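PDB 6PWK: GGDEF and EAL domain-containing protein from Vibrio cholerae O1 str. 2010EL-1786, which probably acts as a c-di-GMP receptor that couples levels of this second messenger to the control of large adhesins in cell adhesion and biofilm formation. Local coordinates for residues G183-V191 with Q234-A244; V297-I305 with T317-G328. All blocks are in the same frame, centred on the assembly; numbering follows the deposited sequence.

Interaction 1 (G183-V191 with Q234-A244). With C2E (9,9'-[(2R,3R,3aS,5S,7aR,9R,10R,10aS,12S,14aR)-3,5,10,12-tetrahydroxy-5,12-dioxidooctahydro-2H,7H-difuro[3,2-d:3',2'-j][1,3,7,9,2,8]tetraoxadiphosphacyclododecine-2,9-diyl]bis(2-amino-1,9-dihydro-6H-purin-6-one)), chain D.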
loop_
_atom_site.group_PDB
_atom_site.type_symbol
_atom_site.label_atom_id
_atom_site.label_comp_id
_atom_site.label_asym_id
_atom_site.label_seq_id
_atom_site.Cartn_x
_atom_site.Cartn_y
_atom_site.Cartn_z
ATOM N N GLY A 183 -20.576 10.366 -5.552
ATOM C CA GLY A 183 -19.347 10.167 -4.815
ATOM C C GLY A 183 -18.707 8.831 -5.148
ATOM O O GLY A 183 -19.262 7.998 -5.864
ATOM N N LYS A 184 -17.502 8.626 -4.605
ATOM C CA LYS A 184 -16.744 7.420 -4.926
ATOM C C LYS A 184 -17.497 6.163 -4.509
ATOM O O LYS A 184 -17.613 5.207 -5.285
ATOM C CB LYS A 184 -15.368 7.467 -4.258
ATOM C CG LYS A 184 -14.431 8.526 -4.814
ATOM C CD LYS A 184 -13.014 8.310 -4.309
ATOM C CE LYS A 184 -12.083 9.427 -4.754
ATOM N NZ LYS A 184 -12.394 10.723 -4.091
ATOM N N GLN A 185 -18.023 6.147 -3.283
ATOM C CA GLN A 185 -18.736 4.965 -2.811
ATOM C C GLN A 185 -20.068 4.785 -3.527
ATOM O O GLN A 185 -20.538 3.653 -3.680
ATOM C CB GLN A 185 -18.935 5.045 -1.297
ATOM C CG GLN A 185 -17.645 4.862 -0.513
ATOM C CD GLN A 185 -17.744 5.357 0.915
ATOM O OE1 GLN A 185 -18.789 5.246 1.557
ATOM N NE2 GLN A 185 -16.651 5.915 1.421
ATOM N N GLN A 186 -20.687 5.879 -3.975
ATOM C CA GLN A 186 -21.921 5.755 -4.742
ATOM C C GLN A 186 -21.665 5.112 -6.099
ATOM O O GLN A 186 -22.444 4.260 -6.544
ATOM C CB GLN A 186 -22.579 7.124 -4.907
ATOM C CG GLN A 186 -23.208 7.665 -3.633
ATOM C CD GLN A 186 -23.698 9.092 -3.784
ATOM O OE1 GLN A 186 -23.120 9.885 -4.525
ATOM N NE2 GLN A 186 -24.772 9.425 -3.079
ATOM N N TRP A 187 -20.579 5.507 -6.772
ATOM C CA TRP A 187 -20.232 4.884 -8.047
ATOM C C TRP A 187 -19.992 3.391 -7.876
ATOM O O TRP A 187 -20.484 2.577 -8.666
ATOM C CB TRP A 187 -18.992 5.551 -8.649
ATOM C CG TRP A 187 -19.262 6.815 -9.409
ATOM C CD1 TRP A 187 -18.790 8.060 -9.118
ATOM C CD2 TRP A 187 -20.059 6.955 -10.592
ATOM N NE1 TRP A 187 -19.243 8.968 -10.043
ATOM C CE2 TRP A 187 -20.026 8.316 -10.959
ATOM C CE3 TRP A 187 -20.798 6.063 -11.378
ATOM C CZ2 TRP A 187 -20.703 8.808 -12.073
ATOM C CZ3 TRP A 187 -21.471 6.553 -12.485
ATOM C CH2 TRP A 187 -21.418 7.911 -12.822
ATOM N N LYS A 188 -19.235 3.012 -6.843
ATOM C CA LYS A 188 -18.938 1.602 -6.619
ATOM C C LYS A 188 -20.213 0.802 -6.382
ATOM O O LYS A 188 -20.366 -0.307 -6.908
ATOM C CB LYS A 188 -17.980 1.448 -5.438
ATOM C CG LYS A 188 -17.600 0.009 -5.137
ATOM C CD LYS A 188 -16.901 -0.109 -3.795
ATOM C CE LYS A 188 -16.685 -1.563 -3.413
ATOM N NZ LYS A 188 -16.453 -1.719 -1.950
ATOM N N THR A 189 -21.144 1.351 -5.596
ATOM C CA THR A 189 -22.410 0.664 -5.361
ATOM C C THR A 189 -23.189 0.482 -6.658
ATOM O O THR A 189 -23.769 -0.583 -6.898
ATOM C CB THR A 189 -23.248 1.436 -4.339
ATOM O OG1 THR A 189 -22.499 1.598 -3.127
ATOM C CG2 THR A 189 -24.538 0.691 -4.029
ATOM N N LEU A 190 -23.205 1.511 -7.511
ATOM C CA LEU A 190 -23.932 1.412 -8.774
ATOM C C LEU A 190 -23.315 0.358 -9.684
ATOM O O LEU A 190 -24.039 -0.412 -10.327
ATOM C CB LEU A 190 -23.966 2.773 -9.469
ATOM C CG LEU A 190 -24.687 2.816 -10.818
ATOM C CD1 LEU A 190 -26.130 2.376 -10.660
ATOM C CD2 LEU A 190 -24.610 4.203 -11.436
ATOM N N VAL A 191 -21.981 0.302 -9.746
ATOM C CA VAL A 191 -21.315 -0.709 -10.564
ATOM C C VAL A 191 -21.617 -2.107 -10.038
ATOM O O VAL A 191 -21.904 -3.028 -10.813
ATOM C CB VAL A 191 -19.800 -0.441 -10.621
ATOM C CG1 VAL A 191 -19.098 -1.522 -11.427
ATOM C CG2 VAL A 191 -19.529 0.926 -11.216
ATOM N N GLN A 234 -16.582 7.246 -16.486
ATOM C CA GLN A 234 -17.395 7.938 -15.496
ATOM C C GLN A 234 -17.192 7.374 -14.095
ATOM O O GLN A 234 -17.339 8.110 -13.112
ATOM C CB GLN A 234 -18.874 7.866 -15.882
ATOM C CG GLN A 234 -19.223 8.597 -17.172
ATOM C CD GLN A 234 -20.689 8.460 -17.546
ATOM O OE1 GLN A 234 -21.050 7.654 -18.403
ATOM N NE2 GLN A 234 -21.541 9.252 -16.904
ATOM N N PHE A 235 -16.850 6.087 -13.978
ATOM C CA PHE A 235 -16.764 5.438 -12.676
ATOM C C PHE A 235 -15.437 4.752 -12.383
ATOM O O PHE A 235 -15.238 4.320 -11.243
ATOM C CB PHE A 235 -17.887 4.399 -12.517
ATOM C CG PHE A 235 -17.856 3.302 -13.546
ATOM C CD1 PHE A 235 -17.047 2.189 -13.374
ATOM C CD2 PHE A 235 -18.649 3.375 -14.680
ATOM C CE1 PHE A 235 -17.020 1.179 -14.316
ATOM C CE2 PHE A 235 -18.627 2.365 -15.625
ATOM C CZ PHE A 235 -17.811 1.267 -15.442
ATOM N N LEU A 236 -14.534 4.622 -13.359
ATOM C CA LEU A 236 -13.307 3.865 -13.124
ATOM C C LEU A 236 -12.419 4.525 -12.075
ATOM O O LEU A 236 -11.668 3.833 -11.379
ATOM C CB LEU A 236 -12.536 3.683 -14.429
ATOM C CG LEU A 236 -12.849 2.400 -15.201
ATOM C CD1 LEU A 236 -12.066 2.354 -16.499
ATOM C CD2 LEU A 236 -12.547 1.179 -14.345
ATOM N N PHE A 237 -12.485 5.850 -11.948
ATOM C CA PHE A 237 -11.692 6.529 -10.930
ATOM C C PHE A 237 -12.133 6.118 -9.531
ATOM O O PHE A 237 -11.304 5.972 -8.625
ATOM C CB PHE A 237 -11.800 8.044 -11.101
ATOM C CG PHE A 237 -13.062 8.626 -10.529
ATOM C CD1 PHE A 237 -14.274 8.458 -11.178
ATOM C CD2 PHE A 237 -13.037 9.334 -9.339
ATOM C CE1 PHE A 237 -15.438 8.989 -10.652
ATOM C CE2 PHE A 237 -14.196 9.868 -8.808
ATOM C CZ PHE A 237 -15.398 9.696 -9.465
ATOM N N ALA A 238 -13.439 5.917 -9.339
ATOM C CA ALA A 238 -13.945 5.537 -8.025
ATOM C C ALA A 238 -13.536 4.114 -7.668
ATOM O O ALA A 238 -13.207 3.830 -6.512
ATOM C CB ALA A 238 -15.463 5.688 -7.985
ATOM N N LEU A 239 -13.545 3.210 -8.647
ATOM C CA LEU A 239 -13.200 1.820 -8.368
ATOM C C LEU A 239 -11.720 1.670 -8.043
ATOM O O LEU A 239 -11.350 0.897 -7.151
ATOM C CB LEU A 239 -13.582 0.935 -9.552
ATOM C CG LEU A 239 -15.053 0.974 -9.975
ATOM C CD1 LEU A 239 -15.342 -0.103 -11.009
ATOM C CD2 LEU A 239 -15.964 0.824 -8.765
ATOM N N GLU A 240 -10.856 2.397 -8.755
ATOM C CA GLU A 240 -9.426 2.304 -8.481
ATOM C C GLU A 240 -9.074 2.967 -7.156
ATOM O O GLU A 240 -8.210 2.475 -6.420
ATOM C CB GLU A 240 -8.626 2.927 -9.622
ATOM C CG GLU A 240 -8.673 2.132 -10.915
ATOM C CD GLU A 240 -7.672 2.625 -11.939
ATOM O OE1 GLU A 240 -7.905 3.697 -12.536
ATOM O OE2 GLU A 240 -6.644 1.944 -12.140
ATOM N N GLN A 241 -9.729 4.084 -6.834
ATOM C CA GLN A 241 -9.453 4.752 -5.567
ATOM C C GLN A 241 -9.925 3.920 -4.383
ATOM O O GLN A 241 -9.383 4.047 -3.279
ATOM C CB GLN A 241 -10.112 6.130 -5.544
ATOM C CG GLN A 241 -9.304 7.177 -4.801
ATOM C CD GLN A 241 -8.028 7.541 -5.531
ATOM O OE1 GLN A 241 -8.020 7.688 -6.753
ATOM N NE2 GLN A 241 -6.937 7.684 -4.787
ATOM N N LEU A 242 -10.923 3.064 -4.590
ATOM C CA LEU A 242 -11.439 2.192 -3.546
ATOM C C LEU A 242 -10.902 0.769 -3.653
ATOM O O LEU A 242 -11.404 -0.120 -2.961
ATOM C CB LEU A 242 -12.967 2.181 -3.582
ATOM C CG LEU A 242 -13.666 3.527 -3.372
ATOM C CD1 LEU A 242 -15.173 3.386 -3.545
ATOM C CD2 LEU A 242 -13.331 4.113 -2.008
ATOM N N ASN A 243 -9.900 0.539 -4.505
ATOM C CA ASN A 243 -9.299 -0.784 -4.691
ATOM C C ASN A 243 -10.359 -1.834 -5.017
ATOM O O ASN A 243 -10.356 -2.943 -4.475
ATOM C CB ASN A 243 -8.483 -1.198 -3.465
ATOM C CG ASN A 243 -7.361 -0.226 -3.158
ATOM O OD1 ASN A 243 -6.322 -0.231 -3.817
ATOM N ND2 ASN A 243 -7.566 0.613 -2.149
ATOM N N ALA A 244 -11.279 -1.479 -5.915
ATOM C CA ALA A 244 -12.364 -2.370 -6.297
ATOM C C ALA A 244 -12.465 -2.572 -7.805
ATOM O O ALA A 244 -13.413 -3.222 -8.265
ATOM C CB ALA A 244 -13.704 -1.847 -5.760
HETATM P P1 C2E D . -16.914 9.266 -1.026
HETATM O O2P C2E D . -15.499 8.743 -1.027
HETATM O O1P C2E D . -17.744 8.063 -1.356
HETATM O "O5'" C2E D . -17.472 9.683 0.450
HETATM C "C5'" C2E D . -18.843 9.681 0.690
HETATM C "C4'" C2E D . -18.922 10.141 2.164
HETATM O "O4'" C2E D . -18.281 9.285 2.909
HETATM C "C3'" C2E D . -18.004 11.376 2.257
HETATM O "O3'" C2E D . -18.659 12.523 1.987
HETATM C "C2'" C2E D . -17.484 11.352 3.708
HETATM O "O2'" C2E D . -18.322 12.231 4.574
HETATM C "C1'" C2E D . -17.671 10.131 4.139
HETATM N N9 C2E D . -16.476 9.538 4.686
HETATM C C8 C2E D . -15.926 9.281 3.473
HETATM N N7 C2E D . -14.725 8.700 3.715
HETATM C C5 C2E D . -14.547 8.595 5.036
HETATM C C6 C2E D . -13.417 8.039 5.936
HETATM O O6 C2E D . -12.429 7.568 5.479
HETATM N N1 C2E D . -13.529 8.072 7.371
HETATM C C2 C2E D . -14.708 8.632 7.993
HETATM N N2 C2E D . -14.928 8.719 9.433
HETATM N N3 C2E D . -15.754 9.148 7.123
HETATM C C4 C2E D . -15.647 9.115 5.634
HETATM P P11 C2E D . -17.619 13.810 1.795
HETATM O O21 C2E D . -16.469 13.973 2.764
HETATM O O11 C2E D . -18.453 15.041 2.025
HETATM O O5A C2E D . -17.282 13.818 0.173
HETATM C C5A C2E D . -18.204 13.162 -0.657
HETATM C C4A C2E D . -17.576 12.964 -1.977
HETATM O O4A C2E D . -16.840 13.998 -2.302
HETATM C C3A C2E D . -16.541 11.644 -1.877
HETATM O O3A C2E D . -17.256 10.367 -2.213
HETATM C C2A C2E D . -15.669 11.843 -2.704
HETATM O O2A C2E D . -16.131 11.314 -4.036
HETATM C C1A C2E D . -15.494 13.456 -2.734
HETATM N N91 C2E D . -14.529 13.867 -1.937
HETATM C C81 C2E D . -14.590 14.211 -0.639
HETATM N N71 C2E D . -13.348 14.578 -0.281
HETATM C C51 C2E D . -12.552 14.463 -1.343
HETATM C C61 C2E D . -11.064 14.733 -1.543
HETATM O O61 C2E D . -10.438 15.119 -0.623
HETATM N N11 C2E D . -10.422 14.529 -2.808
HETATM C C21 C2E D . -11.194 14.056 -3.926
HETATM N N21 C2E D . -10.559 13.841 -5.220
HETATM N N31 C2E D . -12.623 13.801 -3.723
HETATM C C41 C2E D . -13.284 14.018 -2.395
#
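A single knob-into-hole contact joins two helices at the junction of the GGDEF and EAL domains: the Trp187 side chain fills a hole formed by Gln234, Phe235, Phe237 and Ala238. The helices cross steeply, at 104°. Trp187 CB sits 3.6 Å from Ala238 CB. Gln234 O lies over one face of the Trp187 indole, 3.4 Å from Trp187 CE2, while Phe237 meets Trp187 CD1 obliquely through CZ; Trp187 NE1 is hydrogen-bonded to Asn157 OD1. The Phe235 CG lies between its own backbone N and carbonyl carbon (chi1 60°), a rotation that presents a ring face to Val191; Val191 CG2 sits over it, 3.9 Å from the centroid. Leu239 CD2 and Leu242 CD1 press on the aliphatic part of Lys188.

The N-terminal end of the same helix receives c-di-GMP. Gly183 is the N-cap, and its N donates to Gln186 OE1 (2.8 Å). Lys184 lays its CD and CE against Gln241, and its NZ forms a salt bridge with Asp156. Lys184 N donates to both O2A and O3A of the ligand, and the first turn ends its grip with a nearly straight bond (167°) from Gln185 N to phosphate oxygen O1P, 2.7 Å.

Interaction 2 (V297-I305 with T317-G328). With MG (magnesium ion), chain E.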
loop_
_atom_site.group_PDB
_atom_site.type_symbol
_atom_site.label_atom_id
_atom_site.label_comp_id
_atom_site.label_asym_id
_atom_site.label_seq_id
_atom_site.Cartn_x
_atom_site.Cartn_y
_atom_site.Cartn_z
ATOM N N VAL A 297 -9.866 -21.061 -25.415
ATOM C CA VAL A 297 -10.016 -19.696 -25.903
ATOM C C VAL A 297 -8.860 -18.799 -25.492
ATOM O O VAL A 297 -8.886 -17.597 -25.790
ATOM C CB VAL A 297 -11.347 -19.087 -25.420
ATOM C CG1 VAL A 297 -12.514 -19.975 -25.823
ATOM C CG2 VAL A 297 -11.320 -18.881 -23.910
ATOM N N ALA A 298 -7.843 -19.345 -24.819
ATOM C CA ALA A 298 -6.780 -18.510 -24.267
ATOM C C ALA A 298 -6.001 -17.793 -25.362
ATOM O O ALA A 298 -5.559 -16.653 -25.174
ATOM C CB ALA A 298 -5.842 -19.358 -23.410
ATOM N N ASN A 299 -5.823 -18.439 -26.515
ATOM C CA ASN A 299 -5.099 -17.815 -27.617
ATOM C C ASN A 299 -5.861 -16.656 -28.245
ATOM O O ASN A 299 -5.278 -15.916 -29.045
ATOM C CB ASN A 299 -4.763 -18.859 -28.684
ATOM C CG ASN A 299 -5.971 -19.676 -29.103
ATOM O OD1 ASN A 299 -6.247 -20.734 -28.537
ATOM N ND2 ASN A 299 -6.697 -19.189 -30.103
ATOM N N LEU A 300 -7.137 -16.474 -27.902
ATOM C CA LEU A 300 -7.966 -15.417 -28.464
ATOM C C LEU A 300 -8.153 -14.245 -27.505
ATOM O O LEU A 300 -9.056 -13.427 -27.708
ATOM C CB LEU A 300 -9.328 -15.980 -28.875
ATOM C CG LEU A 300 -9.342 -17.079 -29.939
ATOM C CD1 LEU A 300 -10.732 -17.679 -30.068
ATOM C CD2 LEU A 300 -8.871 -16.529 -31.275
ATOM N N LEU A 301 -7.322 -14.146 -26.469
ATOM C CA LEU A 301 -7.446 -13.102 -25.457
ATOM C C LEU A 301 -6.197 -12.234 -25.467
ATOM O O LEU A 301 -5.090 -12.727 -25.226
ATOM C CB LEU A 301 -7.664 -13.702 -24.066
ATOM C CG LEU A 301 -9.044 -14.283 -23.757
ATOM C CD1 LEU A 301 -9.041 -14.959 -22.397
ATOM C CD2 LEU A 301 -10.104 -13.200 -23.809
ATOM N N HIS A 302 -6.379 -10.946 -25.744
ATOM C CA HIS A 302 -5.329 -9.944 -25.619
ATOM C C HIS A 302 -5.679 -9.038 -24.447
ATOM O O HIS A 302 -6.771 -8.462 -24.411
ATOM C CB HIS A 302 -5.182 -9.126 -26.903
ATOM C CG HIS A 302 -4.635 -9.900 -28.061
ATOM N ND1 HIS A 302 -4.368 -9.321 -29.282
ATOM C CD2 HIS A 302 -4.302 -11.207 -28.184
ATOM C CE1 HIS A 302 -3.894 -10.237 -30.108
ATOM N NE2 HIS A 302 -3.845 -11.391 -29.466
ATOM N N PHE A 303 -4.765 -8.918 -23.491
ATOM C CA PHE A 303 -4.975 -8.075 -22.321
ATOM C C PHE A 303 -4.305 -6.727 -22.549
ATOM O O PHE A 303 -3.079 -6.651 -22.676
ATOM C CB PHE A 303 -4.443 -8.751 -21.057
ATOM C CG PHE A 303 -5.276 -9.915 -20.604
ATOM C CD1 PHE A 303 -6.423 -9.713 -19.856
ATOM C CD2 PHE A 303 -4.921 -11.212 -20.937
ATOM C CE1 PHE A 303 -7.198 -10.780 -19.443
ATOM C CE2 PHE A 303 -5.691 -12.285 -20.525
ATOM C CZ PHE A 303 -6.831 -12.069 -19.778
ATOM N N GLU A 304 -5.110 -5.669 -22.607
ATOM C CA GLU A 304 -4.614 -4.325 -22.879
ATOM C C GLU A 304 -4.242 -3.669 -21.554
ATOM O O GLU A 304 -5.114 -3.370 -20.732
ATOM C CB GLU A 304 -5.657 -3.509 -23.637
ATOM C CG GLU A 304 -5.058 -2.454 -24.549
ATOM C CD GLU A 304 -5.907 -2.194 -25.781
ATOM O OE1 GLU A 304 -6.724 -1.250 -25.759
ATOM O OE2 GLU A 304 -5.762 -2.942 -26.771
ATOM N N ILE A 305 -2.953 -3.443 -21.352
ATOM C CA ILE A 305 -2.412 -2.926 -20.098
ATOM C C ILE A 305 -1.973 -1.485 -20.325
ATOM O O ILE A 305 -1.239 -1.219 -21.284
ATOM C CB ILE A 305 -1.233 -3.779 -19.595
ATOM C CG1 ILE A 305 -1.683 -5.228 -19.389
ATOM C CG2 ILE A 305 -0.667 -3.203 -18.314
ATOM C CD1 ILE A 305 -0.557 -6.174 -19.046
ATOM N N THR A 317 3.061 -5.685 -12.773
ATOM C CA THR A 317 2.734 -5.911 -14.176
ATOM C C THR A 317 3.425 -7.159 -14.713
ATOM O O THR A 317 2.816 -7.945 -15.448
ATOM C CB THR A 317 3.120 -4.685 -15.005
ATOM O OG1 THR A 317 2.617 -3.502 -14.370
ATOM C CG2 THR A 317 2.542 -4.781 -16.407
ATOM N N ALA A 318 4.696 -7.361 -14.356
ATOM C CA ALA A 318 5.409 -8.543 -14.825
ATOM C C ALA A 318 4.807 -9.818 -14.250
ATOM O O ALA A 318 4.765 -10.850 -14.929
ATOM C CB ALA A 318 6.892 -8.441 -14.470
ATOM N N LEU A 319 4.336 -9.770 -13.001
ATOM C CA LEU A 319 3.646 -10.926 -12.438
ATOM C C LEU A 319 2.348 -11.200 -13.184
ATOM O O LEU A 319 1.995 -12.359 -13.429
ATOM C CB LEU A 319 3.376 -10.710 -10.948
ATOM C CG LEU A 319 4.603 -10.604 -10.040
ATOM C CD1 LEU A 319 4.183 -10.449 -8.587
ATOM C CD2 LEU A 319 5.519 -11.805 -10.220
ATOM N N PHE A 320 1.624 -10.143 -13.557
ATOM C CA PHE A 320 0.402 -10.324 -14.335
ATOM C C PHE A 320 0.714 -10.822 -15.739
ATOM O O PHE A 320 0.037 -11.723 -16.250
ATOM C CB PHE A 320 -0.381 -9.012 -14.388
ATOM C CG PHE A 320 -1.627 -9.084 -15.221
ATOM C CD1 PHE A 320 -2.790 -9.626 -14.704
ATOM C CD2 PHE A 320 -1.637 -8.606 -16.521
ATOM C CE1 PHE A 320 -3.940 -9.695 -15.468
ATOM C CE2 PHE A 320 -2.783 -8.671 -17.291
ATOM C CZ PHE A 320 -3.937 -9.216 -16.763
ATOM N N CYS A 321 1.741 -10.253 -16.377
ATOM C CA CYS A 321 2.089 -10.659 -17.735
ATOM C C CYS A 321 2.549 -12.110 -17.781
ATOM O O CYS A 321 2.240 -12.834 -18.735
ATOM C CB CYS A 321 3.167 -9.734 -18.299
ATOM S SG CYS A 321 2.592 -8.062 -18.674
ATOM N N ASN A 322 3.293 -12.553 -16.765
ATOM C CA ASN A 322 3.722 -13.947 -16.719
ATOM C C ASN A 322 2.525 -14.882 -16.597
ATOM O O ASN A 322 2.435 -15.888 -17.309
ATOM C CB ASN A 322 4.696 -14.163 -15.560
ATOM C CG ASN A 322 6.044 -13.515 -15.803
ATOM O OD1 ASN A 322 6.409 -13.224 -16.941
ATOM N ND2 ASN A 322 6.796 -13.293 -14.731
ATOM N N ALA A 323 1.591 -14.559 -15.698
ATOM C CA ALA A 323 0.395 -15.380 -15.542
ATOM C C ALA A 323 -0.410 -15.434 -16.833
ATOM O O ALA A 323 -0.967 -16.480 -17.185
ATOM C CB ALA A 323 -0.464 -14.838 -14.399
ATOM N N VAL A 324 -0.474 -14.316 -17.554
ATOM C CA VAL A 324 -1.253 -14.265 -18.788
ATOM C C VAL A 324 -0.603 -15.122 -19.868
ATOM O O VAL A 324 -1.270 -15.928 -20.529
ATOM C CB VAL A 324 -1.430 -12.804 -19.240
ATOM C CG1 VAL A 324 -1.760 -12.735 -20.720
ATOM C CG2 VAL A 324 -2.517 -12.129 -18.416
ATOM N N ARG A 325 0.709 -14.974 -20.054
ATOM C CA ARG A 325 1.401 -15.727 -21.099
ATOM C C ARG A 325 1.593 -17.195 -20.738
ATOM O O ARG A 325 1.579 -18.049 -21.630
ATOM C CB ARG A 325 2.750 -15.079 -21.407
ATOM C CG ARG A 325 2.683 -14.014 -22.492
ATOM C CD ARG A 325 4.013 -13.308 -22.682
ATOM N NE ARG A 325 3.967 -12.380 -23.809
ATOM C CZ ARG A 325 4.922 -11.503 -24.095
ATOM N NH1 ARG A 325 6.001 -11.423 -23.332
ATOM N NH2 ARG A 325 4.793 -10.698 -25.141
ATOM N N ASN A 326 1.770 -17.515 -19.453
ATOM C CA ASN A 326 1.915 -18.917 -19.066
ATOM C C ASN A 326 0.667 -19.720 -19.400
ATOM O O ASN A 326 0.747 -20.938 -19.598
ATOM C CB ASN A 326 2.222 -19.040 -17.572
ATOM C CG ASN A 326 3.654 -18.676 -17.236
ATOM O OD1 ASN A 326 4.534 -18.708 -18.098
ATOM N ND2 ASN A 326 3.898 -18.335 -15.977
ATOM N N ALA A 327 -0.488 -19.064 -19.465
ATOM C CA ALA A 327 -1.756 -19.730 -19.725
ATOM C C ALA A 327 -2.164 -19.684 -21.192
ATOM O O ALA A 327 -3.287 -20.079 -21.523
ATOM C CB ALA A 327 -2.855 -19.116 -18.858
ATOM N N GLY A 328 -1.291 -19.210 -22.075
ATOM C CA GLY A 328 -1.590 -19.195 -23.492
ATOM C C GLY A 328 -2.263 -17.946 -24.009
ATOM O O GLY A 328 -2.821 -17.971 -25.112
HETATM MG MG MG E . -7.528 0.420 -24.649
#
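Phe320 swings CG opposite its backbone N (chi1 177°), sending its ring out from helix 314-326, and Phe303 sets CG opposite its carbonyl carbon (chi1 -72°); these rotations bring the two rings together across the contact. The edge of Phe320 points at the face of Phe303, planes 86° apart and centroids separated by 5.6 Å; Phe320 CZ comes 4.0 Å from Phe303 CD1. Val324, one turn further along the helix, holds both rings: CG1 touches Phe303 CD2 at 3.5 Å, while CG2 lies over the rim of one Phe320 face. Ile305 runs past Phe320 in the opposite direction, its CD1 at the ring edge, 3.7 Å from Phe320 CD2, and also against Cys321 SG. Ile305 CG2 meets Thr317 CG2 at 4.1 Å. Ala298 CB rests near Ala327 O, where Gly328, at positive phi, closes the helix in a Schellman motif. Between Phe303 and Ile305, which face the helix, Glu304 points into the barrel and gives OE1 to magnesium at 2.2 Å, a site completed in part by Glu218, Asn272 and Asp334; Tyr353 and Lys355 hold its OE2. A helix packed antiparallel on its strand, with a metal-binding carboxylate on the strand's inner side, is characteristic of the TIM-barrel-like fold of EAL domains.

Both contacts are apolar between their own segments, but their surroundings differ. Interaction 1 joins two helices at the partly buried domain junction, where polar helix-start groups bind one c-di-GMP while Leu236 touches another. Interaction 2 is buried and belongs wholly to the EAL barrel, uniting a sheet strand with its outer helix; its polar business is the magnesium on the strand's opposite side. The centres of interaction 1 and interaction 2 lie about 25 Å apart. The nearest atoms of interaction 1 and interaction 2 are about 10 Å apart, without touching. Helix 245-261 is shared: Leu239 and Phe235 of interaction 1 meet its Phe248, and Phe303 of interaction 2 packs on its Ile253. In each, the later helix ends in a Schellman motif.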